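Ornithine carbamoyltransferase (Giardia intestinalis, PDB 3GRF) probably catalyses carbamoyl-group transfer between carbamoyl phosphate and ornithine, with citrulline as the carbamoylated product, within the arginine degradation pathway of this parasite. Local coordinates at residues E254-L257 with K258-P262; D169-N173 with V174-L178; K230-E233 with G234-V237; R180-L184 with L185-C189. All coordinates share one frame; numbering follows the deposited sequence.

Contact 1 of 4, residues E254-L257 with K258-P262; sequences EARL and KVLTP
Lys258 lies beside Ala255, one turn of chain away, and meets it through the aliphatic part of its side chain: CG comes within 3.0 Å of Ala255 O, and CE, brought back by bends along the chain, lies 3.7 Å from that oxygen. With chi1 at 44°, CG sits between the backbone N and the carbonyl carbon, which turns the chain back over the preceding residues. Val259 follows, its CG1 3.5 Å from Arg256 O, while its side chain also packs on Pro194 and Phe199. These residues form the short surface helix 256-260 of the Asp/Orn-binding domain, which follows a stretch with no modelled atoms. Leu260 supplies the regular helical bond, from its N to Arg256 O at 2.9 Å, and its side chain runs alongside that of Arg256, pointing the same way. Its CD2 lies over one face of the guanidinium, 3.5 Å from Arg256 NH1. NH1, besides lying against CD2, is hydrogen-bonded to Trp243 O and forms a salt bridge with Asp169 OD2. Leu260 itself packs on Trp243. Thr261 N reaches Leu257 O at 3.1 Å. Thr261 OG1, beside its own backbone N at chi1 -65°, approaches the same Leu257 O, but the modelled separation of 2.4 Å is too short to be taken literally.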
loop_
_atom_site.group_PDB
_atom_site.type_symbol
_atom_site.label_atom_id
_atom_site.label_comp_id
_atom_site.label_asym_id
_atom_site.label_seq_id
_atom_site.Cartn_x
_atom_site.Cartn_y
_atom_site.Cartn_z
ATOM N N GLU A 254 -36.802 -6.945 -1.242
ATOM C CA GLU A 254 -36.130 -5.717 -1.670
ATOM C C GLU A 254 -37.288 -4.768 -1.943
ATOM O O GLU A 254 -37.212 -3.874 -2.808
ATOM C CB GLU A 254 -35.372 -5.994 -2.970
ATOM C CG GLU A 254 -34.668 -4.816 -3.610
ATOM C CD GLU A 254 -33.156 -4.984 -3.645
ATOM O OE1 GLU A 254 -32.570 -5.248 -2.573
ATOM O OE2 GLU A 254 -32.548 -4.837 -4.739
ATOM N N ALA A 255 -38.370 -4.988 -1.176
ATOM C CA ALA A 255 -39.581 -4.166 -1.214
ATOM C C ALA A 255 -39.491 -2.964 -0.253
ATOM O O ALA A 255 -40.511 -2.410 0.162
ATOM C CB ALA A 255 -40.797 -5.015 -0.891
ATOM N N ARG A 256 -38.274 -2.532 0.067
ATOM C CA ARG A 256 -38.092 -1.122 0.362
ATOM C C ARG A 256 -38.467 -0.218 -0.831
ATOM O O ARG A 256 -38.750 0.974 -0.665
ATOM C CB ARG A 256 -36.700 -0.795 0.940
ATOM C CG ARG A 256 -35.509 -1.591 0.458
ATOM C CD ARG A 256 -34.203 -0.916 0.956
ATOM N NE ARG A 256 -34.378 -0.437 2.327
ATOM C CZ ARG A 256 -33.976 0.744 2.811
ATOM N NH1 ARG A 256 -33.315 1.629 2.053
ATOM N NH2 ARG A 256 -34.239 1.029 4.083
ATOM N N LEU A 257 -38.494 -0.813 -2.021
ATOM C CA LEU A 257 -38.817 -0.121 -3.268
ATOM C C LEU A 257 -40.242 0.423 -3.317
ATOM O O LEU A 257 -40.506 1.417 -3.980
ATOM C CB LEU A 257 -38.555 -1.045 -4.469
ATOM C CG LEU A 257 -37.277 -0.796 -5.281
ATOM C CD1 LEU A 257 -36.028 -1.284 -4.543
ATOM C CD2 LEU A 257 -37.363 -1.467 -6.643
ATOM N N LYS A 258 -41.171 -0.221 -2.632
ATOM C CA LYS A 258 -42.545 0.264 -2.676
ATOM C C LYS A 258 -42.677 1.515 -1.800
ATOM O O LYS A 258 -43.376 2.474 -2.162
ATOM C CB LYS A 258 -43.556 -0.827 -2.295
ATOM C CG LYS A 258 -43.158 -1.655 -1.097
ATOM C CD LYS A 258 -44.377 -2.127 -0.333
ATOM C CE LYS A 258 -44.048 -2.234 1.159
ATOM N NZ LYS A 258 -44.543 -3.539 1.705
ATOM N N VAL A 259 -41.959 1.530 -0.679
ATOM C CA VAL A 259 -41.981 2.712 0.200
ATOM C C VAL A 259 -41.118 3.873 -0.376
ATOM O O VAL A 259 -41.509 5.022 -0.306
ATOM C CB VAL A 259 -41.741 2.315 1.723
ATOM C CG1 VAL A 259 -41.186 0.912 1.843
ATOM C CG2 VAL A 259 -40.867 3.274 2.449
ATOM N N LEU A 260 -39.997 3.537 -1.019
ATOM C CA LEU A 260 -39.008 4.511 -1.497
ATOM C C LEU A 260 -39.333 5.131 -2.859
ATOM O O LEU A 260 -38.904 6.239 -3.157
ATOM C CB LEU A 260 -37.635 3.839 -1.567
ATOM C CG LEU A 260 -36.491 4.082 -0.548
ATOM C CD1 LEU A 260 -36.788 5.092 0.597
ATOM C CD2 LEU A 260 -35.913 2.750 -0.048
ATOM N N THR A 261 -40.097 4.427 -3.692
ATOM C CA THR A 261 -40.305 4.870 -5.083
ATOM C C THR A 261 -40.868 6.284 -5.272
ATOM O O THR A 261 -40.449 6.964 -6.218
ATOM C CB THR A 261 -41.171 3.867 -5.882
ATOM O OG1 THR A 261 -40.456 2.637 -5.993
ATOM C CG2 THR A 261 -41.455 4.393 -7.290
ATOM N N PRO A 262 -41.845 6.713 -4.425
ATOM C CA PRO A 262 -42.278 8.114 -4.478
ATOM C C PRO A 262 -41.175 9.154 -4.143
ATOM O O PRO A 262 -41.425 10.370 -4.261
ATOM C CB PRO A 262 -43.429 8.178 -3.447
ATOM C CG PRO A 262 -43.828 6.804 -3.215
ATOM C CD PRO A 262 -42.650 5.931 -3.457
#

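Contact 2 of 4, residues D169-N173 with V174-L178; sequences DSMNN and VTYDL
Asn172 is the N-cap of helix 173-185: its OD1 accepts from Val174 N at 2.7 Å, the donor standing above the side-chain carbonyl plane. CG is anti to the backbone N (chi1 173°), and the amide spans the loop, its ND2 giving a bond to Asp169 O at 3.2 Å that lies in the amide plane. ND2 also binds Asp241, so both ends of the amide are used. The backbone carbonyl of Asn172 receives Tyr176 N almost straight, with an N-H...O angle of 178°, and Asn173 O takes Asp177 N at 3.1 Å. Asp169 OD1 accepts from Met171 N, an Asx turn, while OD2 is left to Arg256. The Tyr176 ring lies against the turn, with Asn172 O 3.1 Å above its plane near the rim, and its OH approaches Met171 CG to 3.1 Å. Thr175 crosses Asn172 at about a right angle, OG1 3.3 Å from Asn172 CB. Beyond the turn, Asn173 ND2 binds Gly133 O and Asp177 OD2 binds His134 N. With the Asn172 amide used at both ends and both Asp169 oxygens bonded, the loop is probably held in a well-defined shape, and the partial negative charge on Asn172 OD1 would probably suit the positive N-terminal end of the helix dipole.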
loop_
_atom_site.group_PDB
_atom_site.type_symbol
_atom_site.label_atom_id
_atom_site.label_comp_id
_atom_site.label_asym_id
_atom_site.label_seq_id
_atom_site.Cartn_x
_atom_site.Cartn_y
_atom_site.Cartn_z
ATOM N N ASP A 169 -34.321 7.509 1.617
ATOM C CA ASP A 169 -34.153 6.865 2.909
ATOM C C ASP A 169 -33.355 7.726 3.847
ATOM O O ASP A 169 -32.141 7.973 3.631
ATOM C CB ASP A 169 -33.433 5.535 2.772
ATOM C CG ASP A 169 -33.450 4.746 4.058
ATOM O OD1 ASP A 169 -33.959 5.266 5.087
ATOM O OD2 ASP A 169 -32.967 3.600 4.023
ATOM N N SER A 170 -34.037 8.176 4.899
ATOM C CA SER A 170 -33.479 9.230 5.703
ATOM C C SER A 170 -33.129 8.773 7.087
ATOM O O SER A 170 -32.733 9.577 7.941
ATOM C CB SER A 170 -34.385 10.469 5.667
ATOM O OG SER A 170 -34.423 10.972 4.324
ATOM N N MET A 171 -33.209 7.470 7.301
ATOM C CA MET A 171 -32.646 6.901 8.484
ATOM C C MET A 171 -31.301 6.412 8.011
ATOM O O MET A 171 -31.142 5.264 7.620
ATOM C CB MET A 171 -33.522 5.757 8.998
ATOM C CG MET A 171 -33.146 5.366 10.403
ATOM S SD MET A 171 -33.972 3.917 11.070
ATOM C CE MET A 171 -35.633 4.485 11.318
ATOM N N ASN A 172 -30.334 7.324 7.957
ATOM C CA ASN A 172 -29.223 7.122 7.109
ATOM C C ASN A 172 -28.086 7.973 7.615
ATOM O O ASN A 172 -28.256 9.170 7.822
ATOM C CB ASN A 172 -29.656 7.500 5.676
ATOM C CG ASN A 172 -28.535 7.507 4.666
ATOM O OD1 ASN A 172 -27.347 7.536 4.977
ATOM N ND2 ASN A 172 -28.931 7.598 3.415
ATOM N N ASN A 173 -26.944 7.407 7.798
ATOM C CA ASN A 173 -25.783 8.109 8.328
ATOM C C ASN A 173 -25.361 9.319 7.498
ATOM O O ASN A 173 -24.825 10.298 8.033
ATOM C CB ASN A 173 -24.634 7.115 8.483
ATOM C CG ASN A 173 -24.009 6.717 7.168
ATOM O OD1 ASN A 173 -24.637 6.080 6.331
ATOM N ND2 ASN A 173 -22.748 7.101 6.976
ATOM N N VAL A 174 -25.583 9.229 6.186
ATOM C CA VAL A 174 -25.275 10.327 5.258
ATOM C C VAL A 174 -26.265 11.478 5.469
ATOM O O VAL A 174 -25.860 12.627 5.546
ATOM C CB VAL A 174 -25.130 9.820 3.756
ATOM C CG1 VAL A 174 -25.463 10.914 2.726
ATOM C CG2 VAL A 174 -23.691 9.276 3.490
ATOM N N THR A 175 -27.565 11.175 5.583
ATOM C CA THR A 175 -28.617 12.150 5.879
ATOM C C THR A 175 -28.378 12.809 7.241
ATOM O O THR A 175 -28.430 14.026 7.322
ATOM C CB THR A 175 -30.006 11.499 5.875
ATOM O OG1 THR A 175 -30.092 10.620 4.746
ATOM C CG2 THR A 175 -31.117 12.539 5.803
ATOM N N TYR A 176 -28.087 12.004 8.273
ATOM C CA TYR A 176 -27.675 12.514 9.596
ATOM C C TYR A 176 -26.591 13.548 9.493
ATOM O O TYR A 176 -26.697 14.632 10.052
ATOM C CB TYR A 176 -27.183 11.386 10.500
ATOM C CG TYR A 176 -28.265 10.355 10.811
ATOM C CD1 TYR A 176 -27.954 9.196 11.499
ATOM C CD2 TYR A 176 -29.595 10.544 10.376
ATOM C CE1 TYR A 176 -28.941 8.219 11.771
ATOM C CE2 TYR A 176 -30.616 9.567 10.657
ATOM C CZ TYR A 176 -30.270 8.428 11.350
ATOM O OH TYR A 176 -31.252 7.477 11.621
ATOM N N ASP A 177 -25.527 13.215 8.794
ATOM C CA ASP A 177 -24.392 14.151 8.764
ATOM C C ASP A 177 -24.668 15.387 7.885
ATOM O O ASP A 177 -24.118 16.458 8.153
ATOM C CB ASP A 177 -23.098 13.394 8.362
ATOM C CG ASP A 177 -21.963 13.541 9.373
ATOM O OD1 ASP A 177 -22.127 14.117 10.466
ATOM O OD2 ASP A 177 -20.867 13.071 9.055
ATOM N N LEU A 178 -25.536 15.277 6.837
ATOM C CA LEU A 178 -25.946 16.448 5.986
ATOM C C LEU A 178 -26.787 17.395 6.856
ATOM O O LEU A 178 -26.577 18.611 6.815
ATOM C CB LEU A 178 -26.767 15.978 4.765
ATOM C CG LEU A 178 -26.213 16.094 3.327
ATOM C CD1 LEU A 178 -24.786 16.647 3.310
ATOM C CD2 LEU A 178 -26.253 14.732 2.628
#

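Contact 3 of 4, residues K230-E233 with G234-V237; sequences KGCE and GVDV
A type II beta turn, running from Cys232 to Val235, carries the chain out of helix 228-232 and on to strand 237-240 in the Asp/Orn-binding domain, with Cys232 and Val235 buried and Glu233 at the surface. Its closing bond runs from Val235 N to Cys232 O at 3.0 Å, with an N-H...O angle of 170°. Gly234 occupies the third position of the turn with phi 85°, the positive value that a type II turn asks for there and that glycine adopts easily. Glu233, at the second position, has its first side-chain bond directed away, with the chain extended beyond CG, so the contact across the turn rests mainly on the two end residues. Val235 folds back over the helix end: CG1 lies 3.4 Å from Gly231 O, and CG2 lies 3.0 Å from Cys232 O, a tight approach for a methyl group. CG2 also meets Cys232 CB at 3.9 Å. With chi1 at -58°, Val235 puts CG1 beside its own N and CG2 between that N and the carbonyl carbon, and both methyl groups thereby reach the carbonyls of the last helical turn. Next in the chain, Asp236 turns the other way and binds Arg276, Ser274 and the backbone N of Lys163. Around the turn, Cys232 and Val235 both pack on Ala165 of strand 164-167, Cys232 also on Cys167, and Val237 begins its strand against Phe164, with Ile145 and Phe149 of helix 135-151 covering it.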
loop_
_atom_site.group_PDB
_atom_site.type_symbol
_atom_site.label_atom_id
_atom_site.label_comp_id
_atom_site.label_asym_id
_atom_site.label_seq_id
_atom_site.Cartn_x
_atom_site.Cartn_y
_atom_site.Cartn_z
ATOM N N LYS A 230 -43.063 18.543 -2.780
ATOM C CA LYS A 230 -43.420 19.606 -1.875
ATOM C C LYS A 230 -42.153 19.996 -1.156
ATOM O O LYS A 230 -41.911 21.177 -0.929
ATOM C CB LYS A 230 -44.517 19.165 -0.888
ATOM C CG LYS A 230 -45.791 18.658 -1.554
ATOM C CD LYS A 230 -47.022 19.421 -1.104
ATOM C CE LYS A 230 -48.246 19.134 -2.018
ATOM N NZ LYS A 230 -48.331 20.014 -3.239
ATOM N N GLY A 231 -41.346 18.997 -0.813
ATOM C CA GLY A 231 -40.109 19.247 -0.077
ATOM C C GLY A 231 -39.048 19.943 -0.883
ATOM O O GLY A 231 -38.251 20.724 -0.338
ATOM N N CYS A 232 -39.036 19.665 -2.189
ATOM C CA CYS A 232 -38.031 20.197 -3.109
ATOM C C CYS A 232 -38.446 21.515 -3.800
ATOM O O CYS A 232 -37.660 22.108 -4.555
ATOM C CB CYS A 232 -37.639 19.154 -4.171
ATOM S SG CYS A 232 -36.724 17.760 -3.513
ATOM N N GLU A 233 -39.666 21.969 -3.556
ATOM C CA GLU A 233 -40.169 23.163 -4.236
ATOM C C GLU A 233 -39.315 24.312 -3.790
ATOM O O GLU A 233 -39.230 24.589 -2.577
ATOM C CB GLU A 233 -41.589 23.454 -3.818
ATOM C CG GLU A 233 -42.575 23.542 -4.942
ATOM C CD GLU A 233 -43.964 23.744 -4.390
ATOM O OE1 GLU A 233 -44.521 22.775 -3.803
ATOM O OE2 GLU A 233 -44.477 24.884 -4.510
ATOM N N GLY A 234 -38.682 24.960 -4.757
ATOM C CA GLY A 234 -37.845 26.123 -4.488
ATOM C C GLY A 234 -36.402 25.844 -4.085
ATOM O O GLY A 234 -35.610 26.775 -3.929
ATOM N N VAL A 235 -36.032 24.581 -3.894
ATOM C CA VAL A 235 -34.745 24.283 -3.251
ATOM C C VAL A 235 -33.577 24.501 -4.228
ATOM O O VAL A 235 -33.773 24.501 -5.442
ATOM C CB VAL A 235 -34.699 22.873 -2.565
ATOM C CG1 VAL A 235 -35.799 22.729 -1.497
ATOM C CG2 VAL A 235 -34.792 21.768 -3.590
ATOM N N ASP A 236 -32.376 24.714 -3.705
ATOM C CA ASP A 236 -31.211 25.022 -4.547
ATOM C C ASP A 236 -30.294 23.816 -4.751
ATOM O O ASP A 236 -29.432 23.819 -5.627
ATOM C CB ASP A 236 -30.415 26.178 -3.944
ATOM C CG ASP A 236 -31.248 27.418 -3.747
ATOM O OD1 ASP A 236 -31.443 27.816 -2.582
ATOM O OD2 ASP A 236 -31.698 27.995 -4.756
ATOM N N VAL A 237 -30.459 22.791 -3.914
ATOM C CA VAL A 237 -29.645 21.574 -3.970
ATOM C C VAL A 237 -30.621 20.446 -3.728
ATOM O O VAL A 237 -31.412 20.517 -2.781
ATOM C CB VAL A 237 -28.567 21.471 -2.860
ATOM C CG1 VAL A 237 -27.742 20.136 -3.031
ATOM C CG2 VAL A 237 -27.654 22.697 -2.880
#

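Contact 4 of 4, residues R180-L184 with L185-C189; sequences RGCAL and LGMEC
Gly181 and Leu185 are joined in the last turn of helix 173-185, which ends in a Schellman motif before the chain enters strand 188-192 and completes a beta-alpha-beta unit with strand 164-167. Gly181 O accepts Leu185 N at 2.8 Å, and Leu185 CB rests 3.4 Å from the same oxygen. Cys182 does most of the work. Its carbonyl takes Met187 N at 3.0 Å and nearly straight, the long bond of the motif, and also a weak bond from Gly186 N. Gly186, with phi 82°, is the C-prime residue; its positive phi reverses the chain sharply enough to bring Met187 back over the helix end, where the CB atoms of Cys182 and Met187 meet at 4.0 Å. The Cys182 side chain holds SG beside its own backbone N (chi1 -78°) and forms a disulfide with Cys189 on the strand, SG to SG 2.1 Å. A chi3 of 59° makes this a right-handed bridge, wound more tightly than the usual right angle. Cys182, Met187 and Cys189 all pack on Phe164. Ala183 O completes the motif with a weak bond from Gly186 N and is also bound by Thr218 OG1. The Leu184 side chain packs on Leu21 and Ile212, while its backbone N keeps the regular helical bond to Arg180 O at 3.0 Å.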
loop_
_atom_site.group_PDB
_atom_site.type_symbol
_atom_site.label_atom_id
_atom_site.label_comp_id
_atom_site.label_asym_id
_atom_site.label_seq_id
_atom_site.Cartn_x
_atom_site.Cartn_y
_atom_site.Cartn_z
ATOM N N ARG A 180 -26.654 17.732 10.073
ATOM C CA ARG A 180 -25.669 18.408 10.952
ATOM C C ARG A 180 -24.878 19.513 10.233
ATOM O O ARG A 180 -24.630 20.566 10.826
ATOM C CB ARG A 180 -24.689 17.415 11.605
ATOM C CG ARG A 180 -25.290 16.384 12.625
ATOM C CD ARG A 180 -24.273 15.266 12.918
ATOM N NE ARG A 180 -24.895 14.041 13.510
ATOM C CZ ARG A 180 -24.692 12.791 13.082
ATOM N NH1 ARG A 180 -23.916 12.555 12.036
ATOM N NH2 ARG A 180 -25.289 11.760 13.679
ATOM N N GLY A 181 -24.415 19.257 8.998
ATOM C CA GLY A 181 -23.644 20.269 8.245
ATOM C C GLY A 181 -24.500 21.508 8.003
ATOM O O GLY A 181 -24.061 22.628 8.227
ATOM N N CYS A 182 -25.739 21.294 7.565
ATOM C CA CYS A 182 -26.695 22.357 7.320
ATOM C C CYS A 182 -26.931 23.137 8.617
ATOM O O CYS A 182 -26.913 24.339 8.615
ATOM C CB CYS A 182 -28.054 21.790 6.895
ATOM S SG CYS A 182 -28.287 21.230 5.232
ATOM N N ALA A 183 -27.240 22.456 9.707
ATOM C CA ALA A 183 -27.493 23.152 10.966
ATOM C C ALA A 183 -26.323 24.067 11.322
ATOM O O ALA A 183 -26.533 25.191 11.747
ATOM C CB ALA A 183 -27.670 22.161 12.037
ATOM N N LEU A 184 -25.107 23.518 11.190
ATOM C CA LEU A 184 -23.816 24.153 11.494
ATOM C C LEU A 184 -23.625 25.399 10.629
ATOM O O LEU A 184 -23.177 26.435 11.106
ATOM C CB LEU A 184 -22.653 23.141 11.208
ATOM C CG LEU A 184 -21.608 22.776 12.280
ATOM C CD1 LEU A 184 -22.152 22.988 13.685
ATOM C CD2 LEU A 184 -21.153 21.335 12.109
ATOM N N LEU A 185 -23.993 25.242 9.344
ATOM C CA LEU A 185 -23.802 26.304 8.355
ATOM C C LEU A 185 -24.998 27.265 8.226
ATOM O O LEU A 185 -24.885 28.299 7.577
ATOM C CB LEU A 185 -23.372 25.715 6.980
ATOM C CG LEU A 185 -21.961 25.082 6.978
ATOM C CD1 LEU A 185 -21.795 24.279 5.706
ATOM C CD2 LEU A 185 -20.789 26.156 7.023
ATOM N N GLY A 186 -26.118 26.934 8.868
ATOM C CA GLY A 186 -27.256 27.840 8.943
ATOM C C GLY A 186 -28.107 27.768 7.698
ATOM O O GLY A 186 -28.694 28.769 7.261
ATOM N N MET A 187 -28.210 26.560 7.145
ATOM C CA MET A 187 -29.013 26.318 5.964
ATOM C C MET A 187 -30.382 25.797 6.329
ATOM O O MET A 187 -30.578 25.087 7.333
ATOM C CB MET A 187 -28.296 25.313 5.032
ATOM C CG MET A 187 -27.013 25.856 4.448
ATOM S SD MET A 187 -25.811 24.683 3.832
ATOM C CE MET A 187 -26.661 24.245 2.296
ATOM N N GLU A 188 -31.333 26.150 5.480
ATOM C CA GLU A 188 -32.627 25.499 5.474
ATOM C C GLU A 188 -32.432 24.087 4.890
ATOM O O GLU A 188 -32.000 23.909 3.751
ATOM C CB GLU A 188 -33.615 26.337 4.670
ATOM C CG GLU A 188 -34.932 25.683 4.491
ATOM C CD GLU A 188 -36.052 26.472 5.100
ATOM O OE1 GLU A 188 -35.823 27.060 6.193
ATOM O OE2 GLU A 188 -37.161 26.488 4.502
ATOM N N CYS A 189 -32.660 23.081 5.709
ATOM C CA CYS A 189 -32.451 21.707 5.240
ATOM C C CYS A 189 -33.850 21.066 5.219
ATOM O O CYS A 189 -34.544 21.099 6.219
ATOM C CB CYS A 189 -31.489 20.984 6.191
ATOM S SG CYS A 189 -30.003 20.079 5.513
#

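Contact 1 is the surface member of the set; contacts 2, 3 and 4 are buried, and all four fall within the Asp/Orn-binding range. Contacts 2 and 4 hold opposite ends of helix 173-185, the first by an asparagine cap and the second by a Schellman motif reinforced by a disulfide; they meet where Leu178 O packs against Cys189 SG. Contact 3 also closes a helix, with a type II turn and apolar methyls, and touches none of the others. The salt bridge between Arg256 and Asp169 ties contact 1 to contact 2, although their centres are about 17 Å apart. Contact 2 adds side-chain polar bonds to its backbone ones; contacts 3 and 4 have backbone hydrogen bonds alone, plus the disulfide in contact 4.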